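Probable glutamine synthetase (Pseudomonas aeruginosa, PDB 4HPP) is a probable member of the glutamine synthetase family, with subunits that combine an N-terminal domain and a larger catalytic domain in a multi-subunit assembly. Local coordinates at residues A147-L150 and Q151-R154; P160-L163 and V164-L167; S431-D434 and L435-Y439. All coordinates share one frame; numbering follows the deposited sequence.

Interaction 1. Residues A147-L150 and Q151-R154; sequences AFSL and QAQR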
ATOM      1  N   ALA A 147      11.835 -32.112  -7.600  1.00 36.67           N
ATOM      2  CA  ALA A 147      11.331 -33.090  -6.677  1.00 38.63           C
ATOM      3  C   ALA A 147      12.339 -33.403  -5.546  1.00 42.51           C
ATOM      4  O   ALA A 147      13.519 -33.590  -5.793  1.00 49.72           O
ATOM      5  CB  ALA A 147      11.003 -34.350  -7.421  1.00 36.49           C
ATOM      6  N   PHE A 148      11.850 -33.454  -4.311  1.00 38.71           N
ATOM      7  CA  PHE A 148      12.619 -33.947  -3.160  1.00 43.21           C
ATOM      8  C   PHE A 148      13.729 -32.958  -2.696  1.00 40.70           C
ATOM      9  O   PHE A 148      14.535 -33.319  -1.863  1.00 41.66           O
ATOM     10  CB  PHE A 148      13.258 -35.325  -3.488  1.00 44.15           C
ATOM     11  CG  PHE A 148      12.283 -36.438  -3.874  1.00 41.82           C
ATOM     12  CD1 PHE A 148      12.667 -37.413  -4.791  1.00 52.39           C
ATOM     13  CD2 PHE A 148      11.033 -36.557  -3.306  1.00 42.36           C
ATOM     14  CE1 PHE A 148      11.806 -38.451  -5.157  1.00 54.24           C
ATOM     15  CE2 PHE A 148      10.166 -37.575  -3.684  1.00 45.68           C
ATOM     16  CZ  PHE A 148      10.542 -38.524  -4.608  1.00 46.06           C
ATOM     17  N   SER A 149      13.787 -31.754  -3.286  1.00 40.35           N
ATOM     18  CA  SER A 149      14.971 -30.920  -3.258  1.00 43.65           C
ATOM     19  C   SER A 149      14.943 -29.901  -2.132  1.00 47.79           C
ATOM     20  O   SER A 149      13.849 -29.471  -1.698  1.00 51.56           O
ATOM     21  CB  SER A 149      15.256 -30.260  -4.646  1.00 47.87           C
ATOM     22  OG  SER A 149      14.275 -29.306  -5.008  1.00 47.30           O
ATOM     23  N   LEU A 150      16.143 -29.534  -1.650  1.00 45.95           N
ATOM     24  CA  LEU A 150      16.284 -28.565  -0.528  1.00 45.37           C
ATOM     25  C   LEU A 150      15.566 -27.288  -0.949  1.00 40.05           C
ATOM     26  O   LEU A 150      14.850 -26.674  -0.156  1.00 45.31           O
ATOM     27  CB  LEU A 150      17.776 -28.248  -0.150  1.00 46.24           C
ATOM     28  CG  LEU A 150      18.028 -27.390   1.115  1.00 48.55           C
ATOM     29  CD1 LEU A 150      17.243 -27.898   2.322  1.00 38.88           C
ATOM     30  CD2 LEU A 150      19.495 -27.332   1.494  1.00 49.27           C
ATOM     31  N   GLN A 151      15.695 -26.924  -2.217  1.00 34.95           N
ATOM     32  CA  GLN A 151      15.053 -25.714  -2.654  1.00 36.01           C
ATOM     33  C   GLN A 151      13.572 -25.785  -2.519  1.00 35.40           C
ATOM     34  O   GLN A 151      12.936 -24.752  -2.164  1.00 37.66           O
ATOM     35  CB  GLN A 151      15.500 -25.304  -4.044  1.00 43.27           C
ATOM     36  CG  GLN A 151      16.852 -24.601  -4.061  1.00 42.47           C
ATOM     37  CD  GLN A 151      16.984 -23.878  -5.375  1.00 43.33           C
ATOM     38  OE1 GLN A 151      17.117 -24.519  -6.387  1.00 40.82           O
ATOM     39  NE2 GLN A 151      16.904 -22.548  -5.369  1.00 36.47           N
ATOM     40  N   ALA A 152      13.004 -26.980  -2.710  1.00 32.99           N
ATOM     41  CA  ALA A 152      11.524 -27.090  -2.633  1.00 37.06           C
ATOM     42  C   ALA A 152      11.096 -26.982  -1.200  1.00 42.10           C
ATOM     43  O   ALA A 152      10.045 -26.409  -0.921  1.00 46.72           O
ATOM     44  CB  ALA A 152      10.956 -28.360  -3.254  1.00 30.35           C
ATOM     45  N   GLN A 153      11.890 -27.524  -0.272  1.00 45.26           N
ATOM     46  CA  GLN A 153      11.566 -27.336   1.132  1.00 39.88           C
ATOM     47  C   GLN A 153      11.708 -25.830   1.501  1.00 43.53           C
ATOM     48  O   GLN A 153      10.815 -25.258   2.131  1.00 43.64           O
ATOM     49  CB  GLN A 153      12.401 -28.275   2.019  1.00 45.45           C
ATOM     50  CG  GLN A 153      12.196 -27.990   3.497  1.00 43.88           C
ATOM     51  CD  GLN A 153      12.108 -29.209   4.389  1.00 50.92           C
ATOM     52  OE1 GLN A 153      12.015 -30.375   3.938  1.00 52.11           O
ATOM     53  NE2 GLN A 153      12.139 -28.949   5.694  1.00 47.40           N
ATOM     54  N   ARG A 154      12.781 -25.174   1.037  1.00 38.70           N
ATOM     55  CA  ARG A 154      12.954 -23.750   1.271  1.00 34.56           C
ATOM     56  C   ARG A 154      11.873 -22.880   0.712  1.00 41.75           C
ATOM     57  O   ARG A 154      11.580 -21.841   1.326  1.00 44.37           O
ATOM     58  CB  ARG A 154      14.281 -23.280   0.738  1.00 30.07           C
ATOM     59  CG  ARG A 154      15.422 -23.882   1.531  1.00 42.06           C
ATOM     60  CD  ARG A 154      15.175 -23.961   3.049  1.00 38.31           C
ATOM     61  NE  ARG A 154      15.482 -22.689   3.685  1.00 35.67           N
ATOM     62  CZ  ARG A 154      15.658 -22.547   5.016  1.00 41.28           C
ATOM     63  NH1 ARG A 154      15.479 -23.582   5.877  1.00 28.37           N
ATOM     64  NH2 ARG A 154      16.004 -21.354   5.502  1.00 38.18           N
TER
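Ser149 turns its hydroxyl toward Ala152 one helical turn ahead, with OG 3.9 Å from Ala152 CB. The first torsion (chi1 67°) sets OG between the backbone N and the carbonyl carbon of its own residue, which brings it over the opening turn. There OG is also hydrogen-bonded to Ala146 O, earlier in the chain. Ala152 CB itself leans against the backbone, 3.5 Å from Ser149 O, and it also meets Pro179 of strand 174-179.

Leu150 and Arg154 form the second pair, one turn apart. Their contact is a loose one between branch points: Leu150 CG and Arg154 CG come within 4.4 Å of each other, and Arg154 CG also lies 3.3 Å from Leu150 O. Beyond CG the arginine bends at chi2 and chi3, and its guanidinium reaches Glu211 of the second subunit in a salt bridge.

This is the N-terminal start of helix 150-155, with Ser149 in the N-cap position. The evidence is in the carbonyls. Ser149 O accepts from Gln153 N at 3.1 Å, and takes a second, weak bond from Ala152 N (N-H...O angle 128°). The next carbonyl, Leu150 O, receives Arg154 N at 2.8 Å with an N-H...O angle of 171°.

The side chain of Gln153 meets Leu150 O with CB (3.6 Å) before its chain leads off, and NE2 is hydrogen-bonded to Ser25 OG of the second subunit. Gln151 packs on Arg210 of the second subunit, and its side chain passes about 5 Å from a bound calcium ion. Leu150 packs on Tyr91 of the second subunit.

Interaction 2. Residues P160-L163 and V164-L167; sequences PGWL and VSAL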
ATOM      1  N   PRO A 160       6.748 -25.109   6.717  1.00 34.28           N
ATOM      2  CA  PRO A 160       7.119 -26.379   7.401  1.00 35.42           C
ATOM      3  C   PRO A 160       7.417 -26.196   8.908  1.00 42.16           C
ATOM      4  O   PRO A 160       6.907 -26.997   9.720  1.00 39.34           O
ATOM      5  CB  PRO A 160       8.394 -26.809   6.681  1.00 33.16           C
ATOM      6  CG  PRO A 160       8.451 -25.949   5.437  1.00 31.11           C
ATOM      7  CD  PRO A 160       7.848 -24.646   5.868  1.00 31.70           C
ATOM      8  N   GLY A 161       8.217 -25.168   9.270  1.00 41.01           N
ATOM      9  CA  GLY A 161       8.497 -24.858  10.704  1.00 36.14           C
ATOM     10  C   GLY A 161       7.212 -24.667  11.499  1.00 34.36           C
ATOM     11  O   GLY A 161       7.054 -25.212  12.585  1.00 31.88           O
ATOM     12  N   TRP A 162       6.235 -23.976  10.923  1.00 39.61           N
ATOM     13  CA  TRP A 162       4.954 -23.733  11.625  1.00 38.35           C
ATOM     14  C   TRP A 162       4.057 -24.910  11.561  1.00 41.41           C
ATOM     15  O   TRP A 162       3.177 -25.083  12.389  1.00 45.53           O
ATOM     16  CB  TRP A 162       4.212 -22.533  11.082  1.00 39.33           C
ATOM     17  CG  TRP A 162       4.575 -21.298  11.827  1.00 47.60           C
ATOM     18  CD1 TRP A 162       5.226 -20.184  11.330  1.00 55.07           C
ATOM     19  CD2 TRP A 162       4.327 -20.997  13.246  1.00 47.09           C
ATOM     20  NE1 TRP A 162       5.389 -19.230  12.304  1.00 47.93           N
ATOM     21  CE2 TRP A 162       4.881 -19.664  13.487  1.00 51.77           C
ATOM     22  CE3 TRP A 162       3.744 -21.688  14.314  1.00 47.96           C
ATOM     23  CZ2 TRP A 162       4.863 -19.064  14.766  1.00 46.35           C
ATOM     24  CZ3 TRP A 162       3.708 -21.072  15.571  1.00 42.94           C
ATOM     25  CH2 TRP A 162       4.262 -19.793  15.788  1.00 39.91           C
ATOM     26  N   LEU A 163       4.284 -25.768  10.587  1.00 39.60           N
ATOM     27  CA  LEU A 163       3.438 -26.925  10.490  1.00 40.26           C
ATOM     28  C   LEU A 163       3.811 -27.911  11.574  1.00 35.04           C
ATOM     29  O   LEU A 163       2.979 -28.326  12.369  1.00 40.35           O
ATOM     30  CB  LEU A 163       3.490 -27.555   9.062  1.00 40.26           C
ATOM     31  CG  LEU A 163       2.634 -28.797   8.973  1.00 36.33           C
ATOM     32  CD1 LEU A 163       1.224 -28.464   9.403  1.00 36.83           C
ATOM     33  CD2 LEU A 163       2.624 -29.377   7.583  1.00 48.58           C
ATOM     34  N   VAL A 164       5.050 -28.329  11.583  1.00 38.29           N
ATOM     35  CA  VAL A 164       5.580 -29.184  12.662  1.00 39.46           C
ATOM     36  C   VAL A 164       5.258 -28.645  14.057  1.00 36.64           C
ATOM     37  O   VAL A 164       4.839 -29.379  14.956  1.00 39.42           O
ATOM     38  CB  VAL A 164       7.087 -29.496  12.433  1.00 38.98           C
ATOM     39  CG1 VAL A 164       7.664 -30.293  13.574  1.00 36.48           C
ATOM     40  CG2 VAL A 164       7.200 -30.314  11.152  1.00 34.12           C
ATOM     41  N   SER A 165       5.322 -27.351  14.230  1.00 43.88           N
ATOM     42  CA  SER A 165       5.053 -26.832  15.572  1.00 40.42           C
ATOM     43  C   SER A 165       3.585 -26.971  15.895  1.00 44.55           C
ATOM     44  O   SER A 165       3.201 -27.491  16.979  1.00 51.32           O
ATOM     45  CB  SER A 165       5.554 -25.422  15.675  1.00 41.90           C
ATOM     46  OG  SER A 165       4.765 -24.692  16.548  1.00 40.39           O
ATOM     47  N   ALA A 166       2.733 -26.571  14.951  1.00 53.28           N
ATOM     48  CA  ALA A 166       1.274 -26.795  15.113  1.00 46.43           C
ATOM     49  C   ALA A 166       0.898 -28.286  15.373  1.00 45.70           C
ATOM     50  O   ALA A 166       0.146 -28.589  16.304  1.00 45.83           O
ATOM     51  CB  ALA A 166       0.526 -26.221  13.948  1.00 39.77           C
ATOM     52  N   LEU A 167       1.484 -29.211  14.610  1.00 42.95           N
ATOM     53  CA  LEU A 167       1.234 -30.622  14.839  1.00 39.29           C
ATOM     54  C   LEU A 167       1.802 -31.023  16.224  1.00 45.31           C
ATOM     55  O   LEU A 167       1.089 -31.698  16.993  1.00 43.86           O
ATOM     56  CB  LEU A 167       1.752 -31.496  13.699  1.00 35.86           C
ATOM     57  CG  LEU A 167       1.174 -31.279  12.272  1.00 39.81           C
ATOM     58  CD1 LEU A 167       2.105 -31.854  11.210  1.00 38.02           C
ATOM     59  CD2 LEU A 167      -0.249 -31.816  12.045  1.00 37.93           C
TER
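The indole of Trp162 is met by Ser165, whose OG comes in slantwise against the six-membered ring, at 3.9 Å from both Trp162 CE3 and Trp162 CZ3, so OG is equidistant from these two bonded carbons. The same indole packs on Pro6 of the second subunit, and Ser165 OG has a weak hydrogen bond to Gln169 NE2 further along the helix.

A second side-chain pair, Leu163 and Leu167, is purely apolar. Their chains cross at a slant, and Leu163 CG is 3.8 Å from Leu167 CD1. Different first torsions bring them together: Leu163 CG is anti to its backbone N (chi1 178°), whereas Leu167 CG is anti to its carbonyl carbon (chi1 -61°), which folds it back over the preceding turn.

Both pairs belong to the regular alpha-helix 159-169, as four successive i to i+4 backbone bonds establish. Leu167 N to Leu163 O is the shortest at 2.8 Å, with an N-H...O angle of 170°; Ala166 N donates to Trp162 O at 3.0 Å.

Ala166 CB rests 3.3 Å from Trp162 O and packs on Val208 and Val212 of helix 196-216. Val164 turns CG2 to Pro160 O, 3.6 Å away, and meets Pro174 of strand 174-179 as well as Val7 of the second subunit.

Interaction 3. Residues S431-D434 and L435-Y439; sequences SDDD and LCRHY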
ATOM      1  N   SER A 431     -15.792 -35.922 -17.359  1.00 65.92           N
ATOM      2  CA  SER A 431     -14.493 -36.272 -17.866  1.00 58.43           C
ATOM      3  C   SER A 431     -13.558 -36.695 -16.713  1.00 66.61           C
ATOM      4  O   SER A 431     -13.764 -36.316 -15.558  1.00 68.60           O
ATOM      5  CB  SER A 431     -13.987 -34.991 -18.550  1.00 72.35           C
ATOM      6  OG  SER A 431     -12.580 -34.980 -18.751  1.00 82.11           O
ATOM      7  N   ASP A 432     -12.531 -37.476 -17.006  1.00 60.56           N
ATOM      8  CA  ASP A 432     -11.514 -37.723 -16.012  1.00 54.88           C
ATOM      9  C   ASP A 432     -10.977 -36.443 -15.376  1.00 67.19           C
ATOM     10  O   ASP A 432     -10.830 -36.356 -14.154  1.00 78.94           O
ATOM     11  CB  ASP A 432     -10.381 -38.564 -16.585  1.00 51.93           C
ATOM     12  CG  ASP A 432     -10.648 -40.050 -16.444  1.00 63.58           C
ATOM     13  OD1 ASP A 432      -9.733 -40.881 -16.733  1.00 64.64           O
ATOM     14  OD2 ASP A 432     -11.798 -40.389 -16.040  1.00 68.92           O
ATOM     15  N   ASP A 433     -10.676 -35.457 -16.213  1.00 76.87           N
ATOM     16  CA  ASP A 433     -10.118 -34.172 -15.786  1.00 67.69           C
ATOM     17  C   ASP A 433     -11.059 -33.345 -14.891  1.00 71.45           C
ATOM     18  O   ASP A 433     -10.711 -33.068 -13.749  1.00 84.99           O
ATOM     19  CB  ASP A 433      -9.556 -33.401 -16.997  1.00 54.64           C
ATOM     20  CG  ASP A 433      -8.250 -34.034 -17.539  1.00 55.62           C
ATOM     21  OD1 ASP A 433      -7.515 -33.372 -18.287  1.00 48.40           O
ATOM     22  OD2 ASP A 433      -7.929 -35.201 -17.205  1.00 52.38           O
ATOM     23  N   ASP A 434     -12.241 -32.985 -15.387  1.00 70.97           N
ATOM     24  CA  ASP A 434     -13.306 -32.355 -14.577  1.00 69.10           C
ATOM     25  C   ASP A 434     -13.521 -32.988 -13.183  1.00 66.64           C
ATOM     26  O   ASP A 434     -13.738 -32.313 -12.181  1.00 64.34           O
ATOM     27  CB  ASP A 434     -14.597 -32.377 -15.393  1.00 63.39           C
ATOM     28  CG  ASP A 434     -14.383 -31.812 -16.797  1.00 88.23           C
ATOM     29  OD1 ASP A 434     -13.507 -30.906 -16.880  1.00 72.01           O
ATOM     30  OD2 ASP A 434     -15.033 -32.277 -17.791  1.00 88.45           O
ATOM     31  N   LEU A 435     -13.431 -34.303 -13.140  1.00 62.01           N
ATOM     32  CA  LEU A 435     -13.643 -35.071 -11.952  1.00 56.47           C
ATOM     33  C   LEU A 435     -12.510 -34.812 -10.972  1.00 59.78           C
ATOM     34  O   LEU A 435     -12.722 -34.686  -9.781  1.00 62.05           O
ATOM     35  CB  LEU A 435     -13.577 -36.519 -12.370  1.00 57.23           C
ATOM     36  CG  LEU A 435     -14.042 -37.549 -11.371  1.00 61.43           C
ATOM     37  CD1 LEU A 435     -15.460 -37.203 -10.896  1.00 57.53           C
ATOM     38  CD2 LEU A 435     -13.940 -38.910 -12.048  1.00 53.86           C
ATOM     39  N   CYS A 436     -11.301 -34.726 -11.508  1.00 56.16           N
ATOM     40  CA  CYS A 436     -10.125 -34.455 -10.729  1.00 56.94           C
ATOM     41  C   CYS A 436     -10.129 -33.013 -10.243  1.00 59.27           C
ATOM     42  O   CYS A 436      -9.849 -32.725  -9.065  1.00 66.60           O
ATOM     43  CB  CYS A 436      -8.877 -34.765 -11.533  1.00 53.29           C
ATOM     44  SG  CYS A 436      -7.538 -33.666 -11.118  1.00 54.95           S
ATOM     45  N   ARG A 437     -10.521 -32.117 -11.115  1.00 49.33           N
ATOM     46  CA  ARG A 437     -10.609 -30.734 -10.719  1.00 56.49           C
ATOM     47  C   ARG A 437     -11.728 -30.624  -9.733  1.00 58.55           C
ATOM     48  O   ARG A 437     -11.690 -29.796  -8.801  1.00 64.31           O
ATOM     49  CB  ARG A 437     -10.884 -29.799 -11.905  1.00 49.37           C
ATOM     50  CG  ARG A 437      -9.732 -29.592 -12.892  1.00 49.04           C
ATOM     51  CD  ARG A 437     -10.263 -28.776 -14.091  1.00 59.62           C
ATOM     52  NE  ARG A 437      -9.374 -28.761 -15.262  1.00 62.01           N
ATOM     53  CZ  ARG A 437      -9.599 -29.428 -16.396  1.00 67.00           C
ATOM     54  NH1 ARG A 437     -10.710 -30.157 -16.539  1.00 75.06           N
ATOM     55  NH2 ARG A 437      -8.732 -29.344 -17.401  1.00 69.54           N
ATOM     56  N   HIS A 438     -12.746 -31.445  -9.950  1.00 61.74           N
ATOM     57  CA  HIS A 438     -13.911 -31.334  -9.109  1.00 58.48           C
ATOM     58  C   HIS A 438     -13.424 -31.668  -7.735  1.00 52.03           C
ATOM     59  O   HIS A 438     -13.610 -30.861  -6.859  1.00 54.83           O
ATOM     60  CB  HIS A 438     -15.107 -32.192  -9.600  1.00 59.83           C
ATOM     61  CG  HIS A 438     -16.365 -32.057  -8.738  1.00 69.00           C
ATOM     62  ND1 HIS A 438     -17.102 -30.928  -8.692  1.00 76.04           N
ATOM     63  CD2 HIS A 438     -16.985 -32.966  -7.856  1.00 66.84           C
ATOM     64  CE1 HIS A 438     -18.132 -31.093  -7.805  1.00 70.96           C
ATOM     65  NE2 HIS A 438     -18.060 -32.344  -7.312  1.00 64.80           N
ATOM     66  N   TYR A 439     -12.738 -32.813  -7.547  1.00 50.94           N
ATOM     67  CA  TYR A 439     -12.392 -33.293  -6.184  1.00 53.16           C
ATOM     68  C   TYR A 439     -11.246 -32.506  -5.489  1.00 52.68           C
ATOM     69  O   TYR A 439     -11.243 -32.333  -4.260  1.00 55.94           O
ATOM     70  CB  TYR A 439     -12.151 -34.812  -6.142  1.00 56.35           C
ATOM     71  CG  TYR A 439     -13.431 -35.603  -6.033  1.00 55.98           C
ATOM     72  CD1 TYR A 439     -13.940 -35.977  -4.791  1.00 60.40           C
ATOM     73  CD2 TYR A 439     -14.156 -35.946  -7.167  1.00 55.03           C
ATOM     74  CE1 TYR A 439     -15.139 -36.672  -4.686  1.00 61.03           C
ATOM     75  CE2 TYR A 439     -15.354 -36.630  -7.068  1.00 58.22           C
ATOM     76  CZ  TYR A 439     -15.837 -36.994  -5.835  1.00 52.74           C
ATOM     77  OH  TYR A 439     -17.016 -37.665  -5.771  1.00 52.67           O
TER
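Ser431 and Leu435 open the first turn of helix 432-439: Leu435 N donates to Ser431 O at 3.2 Å. Ser431 is the N-cap residue, and its OG accepts from Asp433 N at 3.2 Å, a capping bond that occupies one of the amide N-H groups at the helix start.

Asp432 contributes through its backbone. Its carbonyl oxygen receives Cys436 N at 3.1 Å, and Leu435 CB closes against the same atom.

Asp433 does more. Its carbonyl oxygen accepts from Arg437 N (2.8 Å, 164°) besides a weak bond from Cys436 N. Its CB lies 3.5 Å from Arg437 NH1, but the carboxylate stays beyond salt-bridge distance: OD1 is well out of the guanidinium plane, so only a general attraction between opposite charges can be inferred.

Asp434 makes the salt bridge. The arginine, extended from CG to NE, doubles back along the helix, and the carboxylate and guanidinium planes stand 34° apart. Three aspartates in the first turn would probably interact favourably with the helix dipole, and Arg437 probably offsets part of their charge. Elsewhere on the helix Leu435 packs on Thr427 of helix 410-427, and Cys436 on Leu289 of helix 288-291. The bridge itself is made by one oxygen, Asp434 OD1, which meets Arg437 NH1 at 2.9 Å, at the edge of the guanidinium and near its plane.

How the interactions relate
Along the chain the three contacts come in series within the catalytic domain, interaction 1 at the start of a helix and interactions 2 and 3 on helices. Interactions 1 and 2 involve consecutive helices, 150-155 and 159-169; their centres are about 17 Å apart and they touch by packing, Gln153 O to Pro160 CG at 4.1 Å. Both also border strand 174-179 and reach the second subunit, so this helical pair helps form the interface between subunits. Interaction 3, on helix 432-439 near the C-terminus, stands apart: its centre is about 28 Å from that of interaction 1 and about 31 Å from that of interaction 2. It packs within its own chain, against helices 288-291 and 410-427.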